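Local coordinates for protein B-agarase (PDB 5Z6P) that probably hydrolyses beta-glycosidic linkages of agarose as a family 50 glycoside hydrolase, with a carbohydrate-binding-like domain accompanying a probable catalytic barrel, at residues H613-C618 against K635-V640; F449-W454 against V502-D507; A486-V491 against K607-N612. One frame throughout, in Å; residues are numbered along the deposited sequence.

Interaction 1. Residues H613-C618 against K635-V640; sequences HLYLGC and KHVDVV
Y615 and D638 hold each other by both main chain and side chain where a beta-alpha-beta unit closes, here in what is probably a (beta/alpha)8 barrel of the glycoside hydrolase type. Strand 614-615 leads through helix 627-634 to the turn that starts strand 640-643, and the two segments run alongside each other in the same direction. The amide N of Y615 donates to OD2 of D638 over 2.8 Å, almost straight at 173°, and meets the anti lone pair of the carboxylate. In return O of Y615 takes two donors: N of D638 at 2.8 Å, lying in the carbonyl plane, and N of V639 at 3.3 Å, tilted from it. The aspartate reaches back because its CG stands beside its own backbone N (chi1 -65°), which brings the carboxylate level with the incoming amide. Apolar groups pack around these polar bonds. CD2 of L614 lies 3.7 Å from CB of D638, CG1 of V637 sits off-centre against the Y615 ring, and the side chains of L616 and V639 run alongside each other, CD2 to CB 3.6 Å. Farther out, K607 forms a salt bridge with OD2 of D638 and also binds O of H613, which probably stabilises the charged carboxylate and steadies its rotation. Y615 also packs against F599, V602 and L606 of helix 581-609. Where the segments draw together beyond the tyrosine, two acceptors face each other, O of L616 and O of V639 at 3.0 Å, and the hydroxyl OG of S641 is hydrogen-bonded to O of L616.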
loop_
_atom_site.group_PDB
_atom_site.type_symbol
_atom_site.label_atom_id
_atom_site.label_comp_id
_atom_site.label_asym_id
_atom_site.label_seq_id
_atom_site.Cartn_x
_atom_site.Cartn_y
_atom_site.Cartn_z
ATOM N N HIS A 613 -12.403 23.197 -8.056
ATOM C CA HIS A 613 -11.853 22.209 -7.142
ATOM C C HIS A 613 -10.597 21.567 -7.705
ATOM O O HIS A 613 -10.513 21.284 -8.898
ATOM C CB HIS A 613 -12.886 21.134 -6.826
ATOM C CG HIS A 613 -13.969 21.578 -5.896
ATOM N ND1 HIS A 613 -15.084 22.256 -6.325
ATOM C CD2 HIS A 613 -14.112 21.425 -4.556
ATOM C CE1 HIS A 613 -15.870 22.508 -5.291
ATOM N NE2 HIS A 613 -15.304 22.011 -4.207
ATOM N N LEU A 614 -9.638 21.316 -6.822
ATOM C CA LEU A 614 -8.366 20.736 -7.184
ATOM C C LEU A 614 -8.494 19.316 -7.715
ATOM O O LEU A 614 -9.209 18.481 -7.159
ATOM C CB LEU A 614 -7.421 20.758 -5.975
ATOM C CG LEU A 614 -7.033 22.162 -5.481
ATOM C CD1 LEU A 614 -6.140 22.093 -4.260
ATOM C CD2 LEU A 614 -6.348 22.961 -6.572
ATOM N N TYR A 615 -7.804 19.064 -8.814
ATOM C CA TYR A 615 -7.698 17.725 -9.362
ATOM C C TYR A 615 -6.356 17.148 -8.911
ATOM O O TYR A 615 -5.293 17.678 -9.246
ATOM C CB TYR A 615 -7.836 17.761 -10.890
ATOM C CG TYR A 615 -7.481 16.478 -11.600
ATOM C CD1 TYR A 615 -7.745 15.238 -11.037
ATOM C CD2 TYR A 615 -6.871 16.515 -12.844
ATOM C CE1 TYR A 615 -7.405 14.060 -11.704
ATOM C CE2 TYR A 615 -6.535 15.371 -13.507
ATOM C CZ TYR A 615 -6.796 14.139 -12.939
ATOM O OH TYR A 615 -6.442 13.014 -13.635
ATOM N N LEU A 616 -6.417 16.066 -8.142
ATOM C CA LEU A 616 -5.256 15.587 -7.408
ATOM C C LEU A 616 -4.590 14.371 -8.020
ATOM O O LEU A 616 -3.731 13.774 -7.403
ATOM C CB LEU A 616 -5.650 15.274 -5.962
ATOM C CG LEU A 616 -6.353 16.412 -5.222
ATOM C CD1 LEU A 616 -6.878 15.897 -3.911
ATOM C CD2 LEU A 616 -5.464 17.627 -4.993
ATOM N N GLY A 617 -4.982 13.998 -9.234
ATOM C CA GLY A 617 -4.271 12.934 -9.919
ATOM C C GLY A 617 -4.763 11.520 -9.664
ATOM O O GLY A 617 -5.919 11.312 -9.306
ATOM N N CYS A 618 -3.882 10.545 -9.865
ATOM C CA CYS A 618 -4.282 9.142 -9.903
ATOM C C CYS A 618 -3.541 8.235 -8.935
ATOM O O CYS A 618 -3.605 7.009 -9.061
ATOM C CB CYS A 618 -4.095 8.586 -11.312
ATOM S SG CYS A 618 -2.398 8.630 -11.876
ATOM N N LYS A 635 1.317 17.962 -16.531
ATOM C CA LYS A 635 0.735 18.863 -17.545
ATOM C C LYS A 635 -0.678 19.280 -17.189
ATOM O O LYS A 635 -1.153 20.309 -17.647
ATOM C CB LYS A 635 0.694 18.209 -18.940
ATOM C CG LYS A 635 2.024 17.721 -19.457
ATOM C CD LYS A 635 1.907 17.114 -20.854
ATOM C CE LYS A 635 3.247 16.559 -21.297
ATOM N NZ LYS A 635 3.117 15.768 -22.540
ATOM N N HIS A 636 -1.364 18.458 -16.399
ATOM C CA HIS A 636 -2.802 18.621 -16.259
ATOM C C HIS A 636 -3.338 18.607 -14.814
ATOM O O HIS A 636 -4.329 19.249 -14.543
ATOM C CB HIS A 636 -3.527 17.543 -17.094
ATOM C CG HIS A 636 -3.218 17.610 -18.559
ATOM N ND1 HIS A 636 -3.732 18.590 -19.386
ATOM C CD2 HIS A 636 -2.431 16.839 -19.351
ATOM C CE1 HIS A 636 -3.263 18.425 -20.607
ATOM N NE2 HIS A 636 -2.472 17.371 -20.615
ATOM N N VAL A 637 -2.702 17.887 -13.894
ATOM C CA VAL A 637 -3.222 17.869 -12.535
ATOM C C VAL A 637 -2.885 19.158 -11.794
ATOM O O VAL A 637 -2.000 19.910 -12.192
ATOM C CB VAL A 637 -2.697 16.660 -11.724
ATOM C CG1 VAL A 637 -2.965 15.357 -12.484
ATOM C CG2 VAL A 637 -1.235 16.820 -11.401
ATOM N N ASP A 638 -3.612 19.414 -10.717
ATOM C CA ASP A 638 -3.296 20.519 -9.854
ATOM C C ASP A 638 -2.251 20.085 -8.808
ATOM O O ASP A 638 -1.350 20.856 -8.448
ATOM C CB ASP A 638 -4.563 21.034 -9.199
ATOM C CG ASP A 638 -5.537 21.632 -10.204
ATOM O OD1 ASP A 638 -5.143 22.508 -10.988
ATOM O OD2 ASP A 638 -6.699 21.230 -10.207
ATOM N N VAL A 639 -2.384 18.848 -8.335
ATOM C CA VAL A 639 -1.453 18.264 -7.385
ATOM C C VAL A 639 -1.137 16.867 -7.851
ATOM O O VAL A 639 -2.052 16.125 -8.218
ATOM C CB VAL A 639 -2.027 18.195 -5.951
ATOM C CG1 VAL A 639 -1.018 17.547 -4.998
ATOM C CG2 VAL A 639 -2.433 19.548 -5.458
ATOM N N VAL A 640 0.136 16.492 -7.837
ATOM C CA VAL A 640 0.505 15.130 -8.189
ATOM C C VAL A 640 0.445 14.259 -6.928
ATOM O O VAL A 640 0.985 14.638 -5.877
ATOM C CB VAL A 640 1.904 15.043 -8.838
ATOM C CG1 VAL A 640 2.172 13.636 -9.319
ATOM C CG2 VAL A 640 2.028 16.020 -10.013
#

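Interaction 2. Residues F449-W454 against V502-D507; sequences FFANGW and VGIFID
A451 to G453 and I504 to I506 form a parallel ladder in which the axes of strands 449-453 and 502-506 come within 4.5 Å, their directions 25° apart. Five main-chain bonds run its length, from N of V502 to O of F449 at 2.8 Å to N of D507 on O of G453 at 2.9 Å. The parallel register suits two adjoining strands of a (beta/alpha)8 barrel, the fold expected for this family. F450, N452 and F505 project from one face of the sheet, A451, I504 and I506 from the other, where helices 478-495 and 581-609 cover them. With CG beside its backbone N (chi1 -74°), F450 turns its ring beneath V502: CB of the valine stands over one ring face, 3.8 Å from the centroid, and CG1 comes to 3.4 Å of CZ. F505, two residues beyond G503 on the same face, brings its CE2 to 3.6 Å from CD2 of F450. The two ring planes differ by 22°, but the rings are displaced, centroids 5.7 Å apart, with little overlap, and R619 makes a cation-pi contact with F505. Beyond the ladder, D507 places OD1 3.7 Å from CA of W454 and binds N of I455, while OD2 is held by Y598. The five peptide bonds thus set the parallel register, while the rings and aliphatic groups bury the two faces.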
loop_
_atom_site.group_PDB
_atom_site.type_symbol
_atom_site.label_atom_id
_atom_site.label_comp_id
_atom_site.label_asym_id
_atom_site.label_seq_id
_atom_site.Cartn_x
_atom_site.Cartn_y
_atom_site.Cartn_z
ATOM N N PHE A 449 -12.332 17.572 3.639
ATOM C CA PHE A 449 -12.243 16.185 3.211
ATOM C C PHE A 449 -11.734 16.099 1.763
ATOM O O PHE A 449 -11.749 17.089 1.044
ATOM C CB PHE A 449 -13.605 15.502 3.338
ATOM C CG PHE A 449 -14.641 16.062 2.409
ATOM C CD1 PHE A 449 -15.399 17.160 2.771
ATOM C CD2 PHE A 449 -14.852 15.496 1.164
ATOM C CE1 PHE A 449 -16.338 17.685 1.902
ATOM C CE2 PHE A 449 -15.774 16.024 0.302
ATOM C CZ PHE A 449 -16.515 17.121 0.665
ATOM N N PHE A 450 -11.279 14.919 1.362
ATOM C CA PHE A 450 -10.874 14.676 -0.009
ATOM C C PHE A 450 -11.920 13.772 -0.682
ATOM O O PHE A 450 -12.398 12.831 -0.078
ATOM C CB PHE A 450 -9.483 14.046 -0.054
ATOM C CG PHE A 450 -8.357 15.016 0.251
ATOM C CD1 PHE A 450 -8.154 15.516 1.533
ATOM C CD2 PHE A 450 -7.492 15.417 -0.752
ATOM C CE1 PHE A 450 -7.111 16.407 1.788
ATOM C CE2 PHE A 450 -6.443 16.307 -0.501
ATOM C CZ PHE A 450 -6.250 16.799 0.768
ATOM N N ALA A 451 -12.295 14.089 -1.917
ATOM C CA ALA A 451 -13.285 13.302 -2.658
ATOM C C ALA A 451 -12.581 12.367 -3.647
ATOM O O ALA A 451 -11.418 12.578 -3.985
ATOM C CB ALA A 451 -14.258 14.214 -3.399
ATOM N N ASN A 452 -13.289 11.335 -4.093
ATOM C CA ASN A 452 -12.730 10.350 -5.008
ATOM C C ASN A 452 -13.783 9.822 -5.975
ATOM O O ASN A 452 -14.967 9.769 -5.648
ATOM C CB ASN A 452 -12.144 9.182 -4.243
ATOM C CG ASN A 452 -13.215 8.246 -3.722
ATOM O OD1 ASN A 452 -13.779 8.471 -2.652
ATOM N ND2 ASN A 452 -13.528 7.216 -4.493
ATOM N N GLY A 453 -13.330 9.417 -7.152
ATOM C CA GLY A 453 -14.174 8.740 -8.102
ATOM C C GLY A 453 -13.347 7.730 -8.863
ATOM O O GLY A 453 -12.136 7.868 -8.963
ATOM N N TRP A 454 -14.014 6.711 -9.383
ATOM C CA TRP A 454 -13.412 5.711 -10.270
ATOM C C TRP A 454 -14.006 5.834 -11.657
ATOM O O TRP A 454 -15.217 5.935 -11.784
ATOM C CB TRP A 454 -13.679 4.288 -9.790
ATOM C CG TRP A 454 -13.244 3.963 -8.400
ATOM C CD1 TRP A 454 -14.002 4.016 -7.269
ATOM C CD2 TRP A 454 -11.959 3.493 -8.009
ATOM N NE1 TRP A 454 -13.257 3.608 -6.181
ATOM C CE2 TRP A 454 -11.996 3.288 -6.612
ATOM C CE3 TRP A 454 -10.783 3.207 -8.703
ATOM C CZ2 TRP A 454 -10.896 2.823 -5.901
ATOM C CZ3 TRP A 454 -9.685 2.750 -7.988
ATOM C CH2 TRP A 454 -9.753 2.564 -6.602
ATOM N N VAL A 502 -11.318 19.495 -0.280
ATOM C CA VAL A 502 -9.987 19.983 -0.611
ATOM C C VAL A 502 -9.637 19.703 -2.067
ATOM O O VAL A 502 -9.083 20.557 -2.757
ATOM C CB VAL A 502 -8.901 19.354 0.283
ATOM C CG1 VAL A 502 -7.550 19.855 -0.146
ATOM C CG2 VAL A 502 -9.153 19.707 1.753
ATOM N N GLY A 503 -9.974 18.498 -2.518
ATOM C CA GLY A 503 -9.680 18.091 -3.873
ATOM C C GLY A 503 -10.227 16.714 -4.193
ATOM O O GLY A 503 -10.736 16.022 -3.327
ATOM N N ILE A 504 -10.095 16.325 -5.457
ATOM C CA ILE A 504 -10.675 15.095 -5.965
ATOM C C ILE A 504 -9.616 14.178 -6.556
ATOM O O ILE A 504 -8.907 14.566 -7.478
ATOM C CB ILE A 504 -11.725 15.394 -7.046
ATOM C CG1 ILE A 504 -12.741 16.425 -6.525
ATOM C CG2 ILE A 504 -12.391 14.091 -7.516
ATOM C CD1 ILE A 504 -13.382 17.237 -7.608
ATOM N N PHE A 505 -9.488 12.978 -6.001
ATOM C CA PHE A 505 -8.644 11.954 -6.602
ATOM C C PHE A 505 -9.481 11.224 -7.635
ATOM O O PHE A 505 -10.635 10.915 -7.377
ATOM C CB PHE A 505 -8.128 10.919 -5.583
ATOM C CG PHE A 505 -7.248 11.473 -4.508
ATOM C CD1 PHE A 505 -5.917 11.748 -4.756
ATOM C CD2 PHE A 505 -7.733 11.649 -3.229
ATOM C CE1 PHE A 505 -5.096 12.233 -3.749
ATOM C CE2 PHE A 505 -6.910 12.141 -2.224
ATOM C CZ PHE A 505 -5.601 12.439 -2.496
ATOM N N ILE A 506 -8.902 10.934 -8.787
ATOM C CA ILE A 506 -9.568 10.075 -9.754
ATOM C C ILE A 506 -8.722 8.850 -10.014
ATOM O O ILE A 506 -7.557 8.962 -10.345
ATOM C CB ILE A 506 -9.856 10.785 -11.099
ATOM C CG1 ILE A 506 -10.822 11.947 -10.906
ATOM C CG2 ILE A 506 -10.434 9.783 -12.102
ATOM C CD1 ILE A 506 -12.209 11.534 -10.458
ATOM N N ASP A 507 -9.331 7.678 -9.832
ATOM C CA ASP A 507 -8.663 6.401 -10.022
ATOM C C ASP A 507 -7.550 6.224 -8.997
ATOM O O ASP A 507 -7.361 7.074 -8.139
ATOM C CB ASP A 507 -8.127 6.280 -11.461
ATOM C CG ASP A 507 -9.252 6.148 -12.490
ATOM O OD1 ASP A 507 -10.255 5.499 -12.177
ATOM O OD2 ASP A 507 -9.135 6.708 -13.591
#

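Interaction 3. Residues A486-V491 against K607-N612; sequences ATVSQV and KKQLPN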
loop_
_atom_site.group_PDB
_atom_site.type_symbol
_atom_site.label_atom_id
_atom_site.label_comp_id
_atom_site.label_asym_id
_atom_site.label_seq_id
_atom_site.Cartn_x
_atom_site.Cartn_y
_atom_site.Cartn_z
ATOM N N ALA A 486 -19.462 10.784 -16.330
ATOM C CA ALA A 486 -20.332 10.082 -15.394
ATOM C C ALA A 486 -19.729 10.059 -13.992
ATOM O O ALA A 486 -20.410 10.278 -13.007
ATOM C CB ALA A 486 -20.584 8.668 -15.875
ATOM N N THR A 487 -18.446 9.775 -13.926
ATOM C CA THR A 487 -17.719 9.762 -12.660
ATOM C C THR A 487 -17.789 11.142 -12.018
ATOM O O THR A 487 -18.111 11.274 -10.839
ATOM C CB THR A 487 -16.254 9.352 -12.863
ATOM O OG1 THR A 487 -16.209 8.043 -13.427
ATOM C CG2 THR A 487 -15.467 9.375 -11.524
ATOM N N VAL A 488 -17.517 12.167 -12.820
ATOM C CA VAL A 488 -17.512 13.531 -12.323
ATOM C C VAL A 488 -18.902 13.941 -11.831
ATOM O O VAL A 488 -19.030 14.571 -10.783
ATOM C CB VAL A 488 -17.028 14.519 -13.386
ATOM C CG1 VAL A 488 -17.145 15.965 -12.869
ATOM C CG2 VAL A 488 -15.591 14.208 -13.771
ATOM N N SER A 489 -19.939 13.568 -12.578
ATOM C CA SER A 489 -21.295 13.923 -12.193
ATOM C C SER A 489 -21.640 13.349 -10.820
ATOM O O SER A 489 -22.328 13.990 -10.044
ATOM C CB SER A 489 -22.309 13.455 -13.233
ATOM O OG SER A 489 -22.074 14.093 -14.476
ATOM N N GLN A 490 -21.156 12.150 -10.523
ATOM C CA GLN A 490 -21.456 11.532 -9.227
ATOM C C GLN A 490 -20.692 12.201 -8.079
ATOM O O GLN A 490 -21.241 12.381 -6.998
ATOM C CB GLN A 490 -21.149 10.048 -9.255
ATOM C CG GLN A 490 -21.491 9.347 -7.960
ATOM C CD GLN A 490 -20.898 7.959 -7.869
ATOM O OE1 GLN A 490 -20.102 7.671 -6.976
ATOM N NE2 GLN A 490 -21.278 7.090 -8.795
ATOM N N VAL A 491 -19.439 12.575 -8.323
ATOM C CA VAL A 491 -18.663 13.339 -7.337
ATOM C C VAL A 491 -19.323 14.692 -7.066
ATOM O O VAL A 491 -19.376 15.144 -5.928
ATOM C CB VAL A 491 -17.191 13.564 -7.780
ATOM C CG1 VAL A 491 -16.462 14.516 -6.814
ATOM C CG2 VAL A 491 -16.452 12.249 -7.844
ATOM N N LYS A 607 -13.202 19.839 -14.800
ATOM C CA LYS A 607 -13.338 21.295 -14.783
ATOM C C LYS A 607 -14.655 21.763 -15.392
ATOM O O LYS A 607 -15.113 22.842 -15.049
ATOM C CB LYS A 607 -12.160 21.976 -15.497
ATOM C CG LYS A 607 -10.781 21.749 -14.848
ATOM C CD LYS A 607 -10.722 22.173 -13.371
ATOM C CE LYS A 607 -9.336 21.935 -12.754
ATOM N NZ LYS A 607 -9.225 22.426 -11.337
ATOM N N LYS A 608 -15.288 20.954 -16.249
ATOM C CA LYS A 608 -16.570 21.351 -16.846
ATOM C C LYS A 608 -17.655 21.434 -15.792
ATOM O O LYS A 608 -18.570 22.240 -15.901
ATOM C CB LYS A 608 -17.037 20.374 -17.941
ATOM C CG LYS A 608 -16.279 20.428 -19.292
ATOM C CD LYS A 608 -16.787 19.323 -20.232
ATOM C CE LYS A 608 -15.845 19.075 -21.398
ATOM N NZ LYS A 608 -16.440 18.158 -22.406
ATOM N N GLN A 609 -17.562 20.577 -14.781
ATOM C CA GLN A 609 -18.602 20.499 -13.760
ATOM C C GLN A 609 -18.138 21.044 -12.408
ATOM O O GLN A 609 -18.949 21.510 -11.609
ATOM C CB GLN A 609 -19.075 19.057 -13.600
ATOM C CG GLN A 609 -19.535 18.402 -14.900
ATOM C CD GLN A 609 -20.188 17.065 -14.649
ATOM O OE1 GLN A 609 -21.078 16.947 -13.799
ATOM N NE2 GLN A 609 -19.746 16.043 -15.376
ATOM N N LEU A 610 -16.834 20.994 -12.166
ATOM C CA LEU A 610 -16.286 21.425 -10.882
ATOM C C LEU A 610 -15.045 22.285 -11.073
ATOM O O LEU A 610 -13.962 21.916 -10.638
ATOM C CB LEU A 610 -15.958 20.206 -10.004
ATOM C CG LEU A 610 -17.154 19.377 -9.550
ATOM C CD1 LEU A 610 -16.724 18.031 -8.949
ATOM C CD2 LEU A 610 -17.972 20.174 -8.547
ATOM N N PRO A 611 -15.212 23.447 -11.720
ATOM C CA PRO A 611 -14.073 24.232 -12.188
ATOM C C PRO A 611 -13.223 24.815 -11.063
ATOM O O PRO A 611 -12.123 25.264 -11.332
ATOM C CB PRO A 611 -14.734 25.353 -13.007
ATOM C CG PRO A 611 -16.071 25.513 -12.412
ATOM C CD PRO A 611 -16.489 24.143 -11.945
ATOM N N ASN A 612 -13.721 24.786 -9.835
ATOM C CA ASN A 612 -13.064 25.446 -8.705
ATOM C C ASN A 612 -12.290 24.493 -7.795
ATOM O O ASN A 612 -11.638 24.920 -6.848
ATOM C CB ASN A 612 -14.106 26.187 -7.869
ATOM C CG ASN A 612 -14.782 27.292 -8.632
ATOM O OD1 ASN A 612 -14.122 28.142 -9.208
ATOM N ND2 ASN A 612 -16.103 27.274 -8.656
#
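V488 and Q609 mark the nearest approach of two backbones, CA to CA 7.2 Å, where a turn of helix 478-495 meets the C-terminal part of helix 581-609 and the chain that follows. Both helices would lie in the outer layer of the probable (beta/alpha)8 barrel: the first precedes strand 501-506, and the second leads into strand 614-615, so that their contact lies on the helical jacket behind the sheet. The separation leaves room for side chains between the main chains, and Q609 reaches across it. CG stands beside its backbone N (chi1 -54°) and the chain beyond is extended, which carries the amide across to the opposite helix. On the way the glutamine passes obliquely over V488, whose CG1 touches it along much of its length, 3.7 Å from CB and 3.6 Å from NE2 of Q609. At the far end OE1 lies 3.1 Å from OG of S489. That hydroxyl has one proton and two acceptors to choose from, OE1 and O of A485 a turn earlier, so which of the two receives it stays open. NE2 of Q609 also hydrogen-bonds to O of A485, and this carbonyl therefore gathers the amide and the serine hydroxyl at one spot. K492 adds a further tie by binding O of Q609, so that the glutamine meets helix 478-495 with its backbone as well as its amide. Below these polar groups the contact across the two segments is apolar. The side chain of L610 crosses that of V491 at about a right angle, and methyl CD1 of L610 ends 4.1 Å from CG1 of V491.

Strand 501-506 ties the set together, since interaction 2 pairs one of its edges and L614 and L616 of interaction 1 pair the other, where N of I504 lies 2.9 Å from O of L614; the centres of these two contacts are about 10 Å apart. Interaction 3 lies on the helical layer outside, its centre about 11 Å from that of interaction 2, and touches it where CD1 of L610 comes to 3.7 Å of CD1 of I504. K607 joins interactions 3 and 1, its NZ 3.0 Å from OD2 of D638. Sheet core and helical jacket are thus linked at several points. In barrels of this kind the substrate site lies at the C-terminal ends of the strands, and interaction 3 is on the outer side.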